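PDB 6GUQ: putative sugar binding protein from Geobacillus stearothermophilus, which binds monosaccharides such as glucose and galactose in the cleft of a periplasmic-binding-protein fold, probably as a solute receptor. Local coordinates for residues I92-T97 with I118-P123; T133-A138 with Q169-G174; S221-I226 with D247-T252; T264-P269 with E296-R301. All coordinates share one frame; numbering follows the deposited sequence.

Contact 1. Residues I92-T97 with I118-P123. With BGC (beta-D-glucopyranose), chain B.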
# COMPACT_ATOMS: atom_id res chain seq x y z
N ILE A 92 0.68 -10.80 12.69
CA ILE A 92 0.07 -10.13 11.55
C ILE A 92 1.13 -9.26 10.88
O ILE A 92 1.69 -8.36 11.52
CB ILE A 92 -1.15 -9.29 11.97
CG1 ILE A 92 -2.16 -10.18 12.70
CG2 ILE A 92 -1.80 -8.62 10.75
CD1 ILE A 92 -3.35 -9.43 13.26
N THR A 93 1.39 -9.51 9.60
CA THR A 93 2.47 -8.84 8.88
C THR A 93 2.16 -8.80 7.39
O THR A 93 1.40 -9.61 6.87
CB THR A 93 3.81 -9.55 9.09
OG1 THR A 93 4.85 -8.84 8.40
CG2 THR A 93 3.74 -10.97 8.55
N GLN A 94 2.80 -7.85 6.71
CA GLN A 94 2.91 -7.87 5.26
C GLN A 94 3.73 -9.06 4.80
O GLN A 94 4.67 -9.50 5.47
CB GLN A 94 3.60 -6.61 4.72
CG GLN A 94 2.78 -5.35 4.58
CD GLN A 94 3.70 -4.11 4.36
OE1 GLN A 94 4.64 -3.88 5.13
NE2 GLN A 94 3.45 -3.36 3.29
N GLY A 95 3.40 -9.56 3.60
CA GLY A 95 4.22 -10.56 2.96
C GLY A 95 5.03 -9.92 1.86
O GLY A 95 4.79 -10.14 0.67
N LEU A 96 6.02 -9.14 2.29
CA LEU A 96 6.57 -8.05 1.47
C LEU A 96 7.25 -8.57 0.21
O LEU A 96 7.00 -8.06 -0.89
CB LEU A 96 7.53 -7.23 2.31
CG LEU A 96 7.54 -5.75 1.96
CD1 LEU A 96 6.17 -5.29 1.44
CD2 LEU A 96 7.93 -4.98 3.20
N THR A 97 8.15 -9.54 0.34
CA THR A 97 8.83 -10.11 -0.81
C THR A 97 8.79 -11.63 -0.75
O THR A 97 8.95 -12.23 0.31
CB THR A 97 10.30 -9.66 -0.90
OG1 THR A 97 11.10 -10.55 -0.13
CG2 THR A 97 10.48 -8.24 -0.36
N ILE A 118 -1.35 -9.02 5.95
CA ILE A 118 -2.12 -7.79 5.90
C ILE A 118 -1.51 -6.88 4.85
O ILE A 118 -0.28 -6.80 4.73
CB ILE A 118 -2.19 -7.10 7.29
CG1 ILE A 118 -3.21 -5.97 7.30
CG2 ILE A 118 -0.84 -6.55 7.73
CD1 ILE A 118 -3.54 -5.48 8.71
N ASP A 119 -2.37 -6.23 4.04
CA ASP A 119 -1.99 -5.15 3.13
C ASP A 119 -1.23 -5.65 1.90
O ASP A 119 -1.49 -5.22 0.77
CB ASP A 119 -1.19 -4.08 3.90
CG ASP A 119 -0.57 -3.01 3.00
OD1 ASP A 119 0.55 -3.24 2.49
OD2 ASP A 119 -1.19 -1.94 2.82
N THR A 120 -0.30 -6.58 2.11
CA THR A 120 0.47 -7.20 1.03
C THR A 120 0.53 -8.70 1.30
O THR A 120 1.00 -9.12 2.36
CB THR A 120 1.89 -6.62 0.97
OG1 THR A 120 1.82 -5.19 0.93
CG2 THR A 120 2.64 -7.14 -0.24
N ASP A 121 0.04 -9.50 0.35
CA ASP A 121 -0.07 -10.94 0.54
C ASP A 121 1.19 -11.66 0.06
O ASP A 121 1.96 -11.14 -0.77
CB ASP A 121 -1.31 -11.50 -0.19
CG ASP A 121 -1.70 -12.93 0.28
OD1 ASP A 121 -1.26 -13.37 1.38
OD2 ASP A 121 -2.46 -13.62 -0.46
N ALA A 122 1.40 -12.87 0.61
CA ALA A 122 2.36 -13.87 0.14
C ALA A 122 1.58 -15.16 -0.13
O ALA A 122 1.65 -16.12 0.66
CB ALA A 122 3.49 -14.10 1.14
N PRO A 123 0.84 -15.22 -1.24
CA PRO A 123 -0.14 -16.31 -1.41
C PRO A 123 0.47 -17.70 -1.54
O PRO A 123 -0.28 -18.69 -1.52
CB PRO A 123 -0.89 -15.91 -2.70
CG PRO A 123 0.11 -15.04 -3.46
CD PRO A 123 0.96 -14.35 -2.43
C2 BGC B . 0.60 0.73 1.02
C3 BGC B . 1.49 0.36 2.15
C4 BGC B . 2.70 1.26 2.14
C5 BGC B . 2.30 2.71 2.27
C6 BGC B . 3.56 3.53 2.14
C1 BGC B . 0.22 2.20 1.02
O1 BGC B . -0.34 2.51 -0.18
O2 BGC B . -0.63 -0.02 1.01
O3 BGC B . 2.02 -0.96 1.91
O4 BGC B . 3.59 0.98 3.21
O5 BGC B . 1.39 3.10 1.19
O6 BGC B . 3.25 4.85 2.46
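Gln94 and Asp119 meet on the wall of the sugar-binding cleft, where loops leaving the adjacent parallel strands 90-93 and 115-118 bring polar groups up to the bound glucose. The two side chains run side by side in the same direction, and Gln94 NE2 donates to Asp119 OD1 over 3.0 Å in a bent bond (141° at the hydrogen). The nitrogen comes from above the carboxylate plane, amide and carboxylate being turned 67° against each other. Thr120 OG1 reaches the same OD1 from the opposite face, at 2.8 Å. The sugar completes the set: its O3 donates to Asp119 OD1 (2.8 Å) and its O2 to Asp119 OD2 (2.7 Å). Asp119 sits at the corner of a gamma turn closed by Thr120 N and Ile118 O, and with CG anti to the backbone N (chi1 172°) its carboxylate extends to the glucose. Gln94 NE2 has a further acceptor in Glu38, which also binds the sugar. Beneath, Ile118 N bonds to Thr93 O, and Gly95 N to Thr120 O at 2.7 Å; a CB on Gly95 would probably run into Ala122 CB. Ile92 CG2 rests on Ile118 CG2, 3.8 Å away. Three donors on the buried OD1 and a sugar hydroxyl on OD2 would be expected to keep Asp119 ionised, while Gln94 and Thr120, gripping OD1 from both faces, fix the rotation of the acceptor that the glucose uses.

Contact 2. Residues T133-A138 with Q169-G174; sequences TDNYYA and QLRVRG. With BGC (beta-D-glucopyranose), chain B.
Tyr136 in the first turn of helix 135-149 lies against Leu170 of helix 166-179, their CA atoms 4.6 Å apart, so the two backbones nearly touch. Gly174 probably allows the close approach here, since a CB would run into Tyr136 O; its CA lies 3.6 Å from Tyr136 O and sits over one face of the Tyr136 ring in a CH-pi contact, 3.9 Å from the centroid. The hydroxyl of that ring bonds to Asp177, which also pairs with Arg173. Toward the cleft, Asn135 CB packs on Leu170 CB at 3.9 Å, and the Asn135 amide turns to Arg171. Extended from CG to NE, Arg171 presents its guanidinium side-on: NE and NH2 both donate to Asn135 OD1, each at 3.2 Å, from the same face of the amide and with the oxygen in the guanidinium plane. The far edge serves the sugar, NH1 giving a bond to glucose O1 and NH2 one to glucose O2, both 2.9 Å long; NH1 also meets Thr220 O. Replacing Arg171 by a leucine would probably leave glucose O1 and O2 without these donors and Asn135 OD1 without its two, the amide then held through ND2 to Asp119 O. Such second-shell positioning of an arginine, its guanidinium oriented by an asparagine while its outer nitrogens meet two neighbouring hydroxyls, suits the polar, helix-lined sugar cleft of a periplasmic binding protein.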
# COMPACT_ATOMS: atom_id res chain seq x y z
N THR A 133 -6.04 -5.23 0.34
CA THR A 133 -6.51 -4.87 -0.99
C THR A 133 -6.10 -5.93 -2.00
O THR A 133 -5.05 -6.57 -1.87
CB THR A 133 -5.92 -3.51 -1.40
OG1 THR A 133 -6.14 -2.55 -0.36
CG2 THR A 133 -6.55 -3.01 -2.71
N ASP A 134 -6.93 -6.12 -3.02
CA ASP A 134 -6.49 -6.81 -4.23
C ASP A 134 -5.56 -5.84 -4.96
O ASP A 134 -6.00 -4.93 -5.67
CB ASP A 134 -7.69 -7.20 -5.09
CG ASP A 134 -7.29 -8.06 -6.30
OD1 ASP A 134 -6.10 -8.06 -6.69
OD2 ASP A 134 -8.19 -8.72 -6.86
N ASN A 135 -4.28 -6.01 -4.77
CA ASN A 135 -3.31 -5.10 -5.28
C ASN A 135 -3.24 -4.96 -6.76
O ASN A 135 -3.05 -3.90 -7.22
CB ASN A 135 -1.96 -5.36 -4.65
CG ASN A 135 -1.89 -4.89 -3.22
OD1 ASN A 135 -2.32 -3.84 -2.91
ND2 ASN A 135 -1.35 -5.69 -2.37
N TYR A 136 -3.37 -6.03 -7.51
CA TYR A 136 -3.36 -5.94 -8.95
C TYR A 136 -4.55 -5.15 -9.43
O TYR A 136 -4.44 -4.34 -10.28
CB TYR A 136 -3.40 -7.32 -9.54
CG TYR A 136 -3.48 -7.34 -11.02
CD1 TYR A 136 -4.66 -7.21 -11.68
CD2 TYR A 136 -2.37 -7.52 -11.77
CE1 TYR A 136 -4.73 -7.24 -13.02
CE2 TYR A 136 -2.44 -7.56 -13.11
CZ TYR A 136 -3.63 -7.41 -13.72
OH TYR A 136 -3.69 -7.45 -15.04
N TYR A 137 -5.67 -5.42 -8.85
CA TYR A 137 -6.84 -4.76 -9.27
C TYR A 137 -6.85 -3.29 -8.95
O TYR A 137 -7.41 -2.54 -9.66
CB TYR A 137 -8.00 -5.50 -8.71
CG TYR A 137 -9.26 -5.16 -9.35
CD1 TYR A 137 -10.19 -4.39 -8.68
CD2 TYR A 137 -9.54 -5.57 -10.60
CE1 TYR A 137 -11.37 -4.06 -9.26
CE2 TYR A 137 -10.71 -5.21 -11.20
CZ TYR A 137 -11.62 -4.46 -10.50
OH TYR A 137 -12.80 -4.11 -11.06
N ALA A 138 -6.24 -2.88 -7.86
CA ALA A 138 -6.17 -1.52 -7.51
C ALA A 138 -5.37 -0.83 -8.57
O ALA A 138 -5.76 0.16 -9.05
CB ALA A 138 -5.50 -1.38 -6.19
N GLN A 169 4.80 -3.95 -7.03
CA GLN A 169 4.88 -4.57 -8.35
C GLN A 169 3.50 -4.82 -8.93
O GLN A 169 3.27 -4.56 -10.12
CB GLN A 169 5.65 -5.89 -8.28
CG GLN A 169 7.12 -5.73 -8.00
CD GLN A 169 7.74 -7.04 -7.54
OE1 GLN A 169 7.27 -7.64 -6.58
NE2 GLN A 169 8.78 -7.48 -8.22
N LEU A 170 2.57 -5.34 -8.11
CA LEU A 170 1.23 -5.64 -8.59
C LEU A 170 0.49 -4.37 -9.00
O LEU A 170 -0.16 -4.34 -10.05
CB LEU A 170 0.43 -6.43 -7.52
CG LEU A 170 0.90 -7.88 -7.26
CD1 LEU A 170 0.25 -8.54 -6.05
CD2 LEU A 170 0.68 -8.77 -8.49
N ARG A 171 0.57 -3.31 -8.19
CA ARG A 171 -0.05 -2.05 -8.60
C ARG A 171 0.59 -1.49 -9.88
O ARG A 171 -0.10 -0.86 -10.70
CB ARG A 171 0.03 -1.02 -7.47
CG ARG A 171 -0.76 -1.42 -6.23
CD ARG A 171 -0.39 -0.57 -5.03
NE ARG A 171 -0.85 -1.17 -3.79
CZ ARG A 171 -0.85 -0.56 -2.60
NH1 ARG A 171 -0.41 0.67 -2.47
NH2 ARG A 171 -1.31 -1.19 -1.52
N VAL A 172 1.87 -1.75 -10.10
CA VAL A 172 2.46 -1.31 -11.36
C VAL A 172 1.95 -2.19 -12.50
O VAL A 172 1.51 -1.70 -13.55
CB VAL A 172 4.00 -1.29 -11.27
CG1 VAL A 172 4.62 -1.02 -12.62
CG2 VAL A 172 4.46 -0.24 -10.28
N ARG A 173 1.94 -3.51 -12.28
CA ARG A 173 1.58 -4.42 -13.36
C ARG A 173 0.10 -4.29 -13.73
O ARG A 173 -0.26 -4.31 -14.92
CB ARG A 173 1.95 -5.85 -12.97
CG ARG A 173 1.61 -6.92 -13.99
CD ARG A 173 2.14 -6.62 -15.39
NE ARG A 173 1.47 -7.49 -16.37
CZ ARG A 173 1.98 -8.63 -16.83
NH1 ARG A 173 1.29 -9.36 -17.71
NH2 ARG A 173 3.18 -9.04 -16.41
N GLY A 174 -0.77 -4.08 -12.74
CA GLY A 174 -2.17 -3.83 -13.05
C GLY A 174 -2.39 -2.58 -13.88
O GLY A 174 -3.22 -2.57 -14.79
C2 BGC B . 0.60 0.73 1.02
C3 BGC B . 1.49 0.36 2.15
C4 BGC B . 2.70 1.26 2.14
C5 BGC B . 2.30 2.71 2.27
C6 BGC B . 3.56 3.53 2.14
C1 BGC B . 0.22 2.20 1.02
O1 BGC B . -0.34 2.51 -0.18
O2 BGC B . -0.63 -0.02 1.01
O3 BGC B . 2.02 -0.96 1.91
O4 BGC B . 3.59 0.98 3.21
O5 BGC B . 1.39 3.10 1.19
O6 BGC B . 3.25 4.85 2.46

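Contact 3. Residues S221-I226 with D247-T252; sequences SALDAI and DTLPET. With BGC (beta-D-glucopyranose), chain B.
Asp247 and Ala222 lie together at the anomeric end of the sugar, one meeting O1 and the other O5. With CG beside the backbone N (chi1 -60°), Asp247 sets OD2 to accept from glucose O1 at 2.6 Å, while the same OD2 lies 3.3 Å from Ala222 CB. Its other oxygen, OD1, takes a bond from Gln267, which ties the carboxylate at both ends. Ala222 contributes its backbone instead, N donating to the ring oxygen O5 of the glucose over 2.9 Å. Ser221, just before it, is held by Asp224: its N and OG both reach OD2 from one face of that carboxylate. These loops follow strands 216-219 and 242-246, neighbours in the parallel part of the sheet, and lead into helices 224-234 and 250-258, an arrangement usual in Rossmann-like alpha/beta domains, where the ligand sits at the strand ends. Away from the sugar the contact turns apolar. Leu223 CD2 meets Leu249 CD1 at 3.6 Å, the two leucine chains crossing at a slant. Ile226, whose CG1 stands beside its backbone N (chi1 -80°), sends CD1 across Thr252 at about a right angle, 3.3 Å from Thr252 OG1, and the same methyl lies 4.1 Å from Glu251 CB. Two waters link Ala222 O with Thr252 OG1: the first donates to the carbonyl at 2.8 Å and accepts from the hydroxyl, the second donates to both. Glu251 OE2 forms a salt bridge with Arg197.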
# COMPACT_ATOMS: atom_id res chain seq x y z
N SER A 221 1.98 4.32 -3.84
CA SER A 221 1.90 4.19 -2.39
C SER A 221 1.43 5.51 -1.78
O SER A 221 1.29 6.53 -2.46
CB SER A 221 3.25 3.74 -1.80
OG SER A 221 4.26 4.72 -1.98
N ALA A 222 1.21 5.50 -0.46
CA ALA A 222 0.38 6.53 0.17
C ALA A 222 0.96 7.94 0.07
O ALA A 222 0.19 8.92 0.07
CB ALA A 222 0.13 6.17 1.64
N LEU A 223 2.28 8.09 0.01
CA LEU A 223 2.89 9.42 0.04
C LEU A 223 3.43 9.88 -1.32
O LEU A 223 4.10 10.92 -1.40
CB LEU A 223 4.03 9.43 1.06
CG LEU A 223 3.65 9.14 2.51
CD1 LEU A 223 4.90 8.85 3.36
CD2 LEU A 223 2.86 10.31 3.08
N ASP A 224 3.15 9.14 -2.40
CA ASP A 224 3.82 9.40 -3.67
C ASP A 224 3.22 10.60 -4.39
O ASP A 224 3.96 11.48 -4.87
CB ASP A 224 3.77 8.16 -4.55
CG ASP A 224 4.70 7.06 -4.06
OD1 ASP A 224 5.71 7.38 -3.38
OD2 ASP A 224 4.40 5.88 -4.33
N ALA A 225 1.89 10.66 -4.49
CA ALA A 225 1.25 11.78 -5.17
C ALA A 225 1.46 13.10 -4.43
O ALA A 225 1.41 14.16 -5.06
CB ALA A 225 -0.25 11.51 -5.36
N ILE A 226 1.71 13.04 -3.12
CA ILE A 226 1.97 14.24 -2.34
C ILE A 226 3.33 14.83 -2.73
O ILE A 226 3.46 16.04 -2.96
CB ILE A 226 1.87 13.91 -0.84
CG1 ILE A 226 0.41 13.87 -0.40
CG2 ILE A 226 2.65 14.89 0.01
CD1 ILE A 226 0.11 12.86 0.69
N ASP A 247 -4.44 6.12 -1.90
CA ASP A 247 -4.89 6.38 -0.53
C ASP A 247 -5.45 7.78 -0.33
O ASP A 247 -5.48 8.60 -1.26
CB ASP A 247 -3.75 6.08 0.45
CG ASP A 247 -3.29 4.63 0.36
OD1 ASP A 247 -4.15 3.72 0.58
OD2 ASP A 247 -2.10 4.39 0.05
N THR A 248 -5.90 8.06 0.90
CA THR A 248 -6.70 9.24 1.20
C THR A 248 -6.18 9.99 2.42
O THR A 248 -6.96 10.58 3.17
CB THR A 248 -8.16 8.85 1.40
OG1 THR A 248 -8.23 7.82 2.40
CG2 THR A 248 -8.80 8.34 0.09
N LEU A 249 -4.87 9.96 2.66
CA LEU A 249 -4.24 10.78 3.69
C LEU A 249 -4.68 12.23 3.55
O LEU A 249 -4.99 12.67 2.43
CB LEU A 249 -2.72 10.69 3.60
CG LEU A 249 -2.08 9.33 3.86
CD1 LEU A 249 -0.56 9.43 3.80
CD2 LEU A 249 -2.54 8.82 5.21
N PRO A 250 -4.71 13.00 4.65
CA PRO A 250 -5.28 14.37 4.57
C PRO A 250 -4.74 15.24 3.44
O PRO A 250 -5.52 15.89 2.73
CB PRO A 250 -4.91 14.96 5.95
CG PRO A 250 -4.88 13.77 6.85
CD PRO A 250 -4.33 12.63 6.02
N GLU A 251 -3.42 15.25 3.25
CA GLU A 251 -2.85 16.16 2.25
C GLU A 251 -3.21 15.74 0.83
O GLU A 251 -3.22 16.59 -0.07
CB GLU A 251 -1.35 16.23 2.42
CG GLU A 251 -0.91 17.67 2.49
CD GLU A 251 0.58 17.81 2.55
OE1 GLU A 251 1.11 18.76 1.92
OE2 GLU A 251 1.20 16.95 3.24
N THR A 252 -3.51 14.46 0.62
CA THR A 252 -4.01 14.04 -0.69
C THR A 252 -5.39 14.62 -0.94
O THR A 252 -5.72 15.02 -2.06
CB THR A 252 -4.03 12.51 -0.76
OG1 THR A 252 -2.70 12.00 -0.76
CG2 THR A 252 -4.73 12.04 -2.03
C2 BGC B . 0.60 0.73 1.02
C3 BGC B . 1.49 0.36 2.15
C4 BGC B . 2.70 1.26 2.14
C5 BGC B . 2.30 2.71 2.27
C6 BGC B . 3.56 3.53 2.14
C1 BGC B . 0.22 2.20 1.02
O1 BGC B . -0.34 2.51 -0.18
O2 BGC B . -0.63 -0.02 1.01
O3 BGC B . 2.02 -0.96 1.91
O4 BGC B . 3.59 0.98 3.21
O5 BGC B . 1.39 3.10 1.19
O6 BGC B . 3.25 4.85 2.46
O HOH W 1 -2.53 9.39 0.07
O HOH W 2 -0.35 10.67 -2.05
O HOH W 3 3.27 18.29 -0.74

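Contact 4. Residues T264-P269 with E296-R301; sequences TVVQEP and ETKVIR. With BGC (beta-D-glucopyranose), chain B.
Glu268 and Glu296 touch through their aliphatic parts, Glu268 CG lying 3.5 Å from Glu296 CG. Their carboxylate planes are turned 55° against each other, with Glu268 OE1 5.2 Å from Glu296 OE2. One face of the Arg301 guanidinium carries Val299 CG1, offset toward the rim. The Gln267 amide reaches into the cleft, where NE2 gives glucose O2 a nearly straight bond of 3.1 Å (174° at the hydrogen), its OE1 being held by Thr133 and NE2 also by Asp247. Strand 292-300 runs antiparallel to 263-266 and parallel to 129-131, so it bridges the two parallel halves of this mixed sheet. Thr264 and Ile300 form a hydrogen-bonded pair, and Val265 and Val299 a non-hydrogen-bonded one with CG2 atoms 4.1 Å apart. On the face of Thr264 and Ile300, Val266 CG2 lies 3.6 Å from Ile300 CG2. Thr297 OG1, anti to its own N (chi1 -162°), donates to Val266 O at 3.0 Å, almost in line with the carbonyl. A valine in its place would remove that hydroxyl and would probably leave Val266 O, next to the sugar-binding Gln267, without this donor. A water joins Glu268 OE1 to Lys298 NZ.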
# COMPACT_ATOMS: atom_id res chain seq x y z
N THR A 264 -7.43 9.45 -6.91
CA THR A 264 -6.65 8.63 -6.00
C THR A 264 -7.38 7.33 -5.70
O THR A 264 -8.61 7.29 -5.58
CB THR A 264 -6.29 9.42 -4.72
OG1 THR A 264 -5.41 8.64 -3.89
CG2 THR A 264 -7.54 9.83 -3.94
N VAL A 265 -6.60 6.25 -5.63
CA VAL A 265 -7.10 4.91 -5.36
C VAL A 265 -7.37 4.78 -3.87
O VAL A 265 -6.44 4.85 -3.06
CB VAL A 265 -6.10 3.85 -5.83
CG1 VAL A 265 -6.60 2.46 -5.50
CG2 VAL A 265 -5.84 4.01 -7.31
N VAL A 266 -8.63 4.58 -3.51
CA VAL A 266 -9.02 4.41 -2.11
C VAL A 266 -8.54 3.07 -1.57
O VAL A 266 -8.60 2.05 -2.26
CB VAL A 266 -10.55 4.53 -1.99
CG1 VAL A 266 -11.04 3.88 -0.72
CG2 VAL A 266 -10.98 5.98 -2.09
N GLN A 267 -8.07 3.06 -0.32
CA GLN A 267 -7.91 1.83 0.46
C GLN A 267 -8.62 1.99 1.80
O GLN A 267 -9.07 3.07 2.17
CB GLN A 267 -6.45 1.46 0.71
CG GLN A 267 -5.65 1.19 -0.53
CD GLN A 267 -4.35 0.47 -0.24
OE1 GLN A 267 -4.28 -0.75 -0.35
NE2 GLN A 267 -3.31 1.23 0.14
N GLU A 268 -8.68 0.88 2.54
CA GLU A 268 -9.36 0.83 3.83
C GLU A 268 -8.38 0.37 4.90
O GLU A 268 -8.45 -0.76 5.39
CB GLU A 268 -10.58 -0.09 3.76
CG GLU A 268 -11.72 0.44 2.91
CD GLU A 268 -12.23 1.79 3.39
OE1 GLU A 268 -12.62 2.64 2.54
OE2 GLU A 268 -12.25 2.01 4.63
N PRO A 269 -7.43 1.24 5.29
CA PRO A 269 -6.42 0.80 6.28
C PRO A 269 -7.00 0.54 7.66
O PRO A 269 -6.55 -0.38 8.34
CB PRO A 269 -5.41 1.96 6.27
CG PRO A 269 -6.18 3.13 5.78
CD PRO A 269 -7.18 2.61 4.81
N GLU A 296 -12.22 -3.10 0.31
CA GLU A 296 -12.75 -2.45 -0.88
C GLU A 296 -11.74 -1.45 -1.45
O GLU A 296 -10.91 -0.87 -0.73
CB GLU A 296 -14.09 -1.77 -0.57
CG GLU A 296 -14.10 -0.99 0.78
CD GLU A 296 -14.87 -1.68 1.93
OE1 GLU A 296 -14.33 -2.61 2.58
OE2 GLU A 296 -16.02 -1.25 2.20
N THR A 297 -11.77 -1.28 -2.77
CA THR A 297 -10.90 -0.36 -3.48
C THR A 297 -11.67 0.25 -4.65
O THR A 297 -12.48 -0.42 -5.29
CB THR A 297 -9.64 -1.08 -3.98
OG1 THR A 297 -8.66 -0.10 -4.28
CG2 THR A 297 -9.90 -1.93 -5.22
N LYS A 298 -11.44 1.54 -4.88
CA LYS A 298 -12.11 2.30 -5.92
C LYS A 298 -11.30 3.58 -6.16
O LYS A 298 -10.50 3.98 -5.31
CB LYS A 298 -13.56 2.65 -5.54
CG LYS A 298 -13.69 3.17 -4.11
CD LYS A 298 -14.98 3.94 -3.87
CE LYS A 298 -15.10 4.42 -2.42
NZ LYS A 298 -15.30 3.30 -1.44
N VAL A 299 -11.53 4.21 -7.31
CA VAL A 299 -10.89 5.47 -7.66
C VAL A 299 -11.86 6.61 -7.38
O VAL A 299 -12.98 6.61 -7.90
CB VAL A 299 -10.46 5.49 -9.13
CG1 VAL A 299 -9.96 6.86 -9.48
CG2 VAL A 299 -9.39 4.41 -9.40
N ILE A 300 -11.44 7.57 -6.57
CA ILE A 300 -12.28 8.73 -6.29
C ILE A 300 -11.62 9.98 -6.85
O ILE A 300 -10.40 10.04 -7.03
CB ILE A 300 -12.56 8.91 -4.78
CG1 ILE A 300 -11.25 9.17 -4.04
CG2 ILE A 300 -13.33 7.72 -4.23
CD1 ILE A 300 -11.37 10.22 -2.97
N ARG A 301 -12.46 10.97 -7.13
CA ARG A 301 -12.05 12.26 -7.65
C ARG A 301 -12.67 13.36 -6.79
O ARG A 301 -13.42 13.08 -5.85
CB ARG A 301 -12.45 12.41 -9.12
CG ARG A 301 -11.93 11.29 -10.01
CD ARG A 301 -12.77 11.16 -11.25
NE ARG A 301 -12.12 10.36 -12.29
CZ ARG A 301 -12.32 9.05 -12.44
NH1 ARG A 301 -13.15 8.41 -11.60
NH2 ARG A 301 -11.70 8.37 -13.41
C2 BGC B . 0.60 0.73 1.02
C3 BGC B . 1.49 0.36 2.15
C4 BGC B . 2.70 1.26 2.14
C5 BGC B . 2.30 2.71 2.27
C6 BGC B . 3.56 3.53 2.14
C1 BGC B . 0.22 2.20 1.02
O1 BGC B . -0.34 2.51 -0.18
O2 BGC B . -0.63 -0.02 1.01
O3 BGC B . 2.02 -0.96 1.91
O4 BGC B . 3.59 0.98 3.21
O5 BGC B . 1.39 3.10 1.19
O6 BGC B . 3.25 4.85 2.46
O HOH W 4 -8.37 -1.70 0.75
O HOH W 5 -13.27 1.77 -0.49

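In the fold
All four contacts touch the same glucose, arranged around it along the cleft. Contacts 1 and 3 stand farthest apart, their centres 21 Å from each other on opposite sides of the chain's centre, with nearest atoms about 7 Å apart and the sugar between. Contact 2 connects them: Asp119 O lies 3.2 Å from Asn135 ND2, a probable hydrogen bond, and Arg171 packs on Ser221. Contact 4 joins the set from the sheet, Thr133 OG1 being 2.6 Å from Gln267 OE1, a probable hydrogen bond through which Thr133 positions the Gln267 amide that reaches the glucose. Contacts 3 and 4 are the closest pair, centres 11 Å apart, linked through Asp247 O and Thr264 OG1 at 2.6 Å.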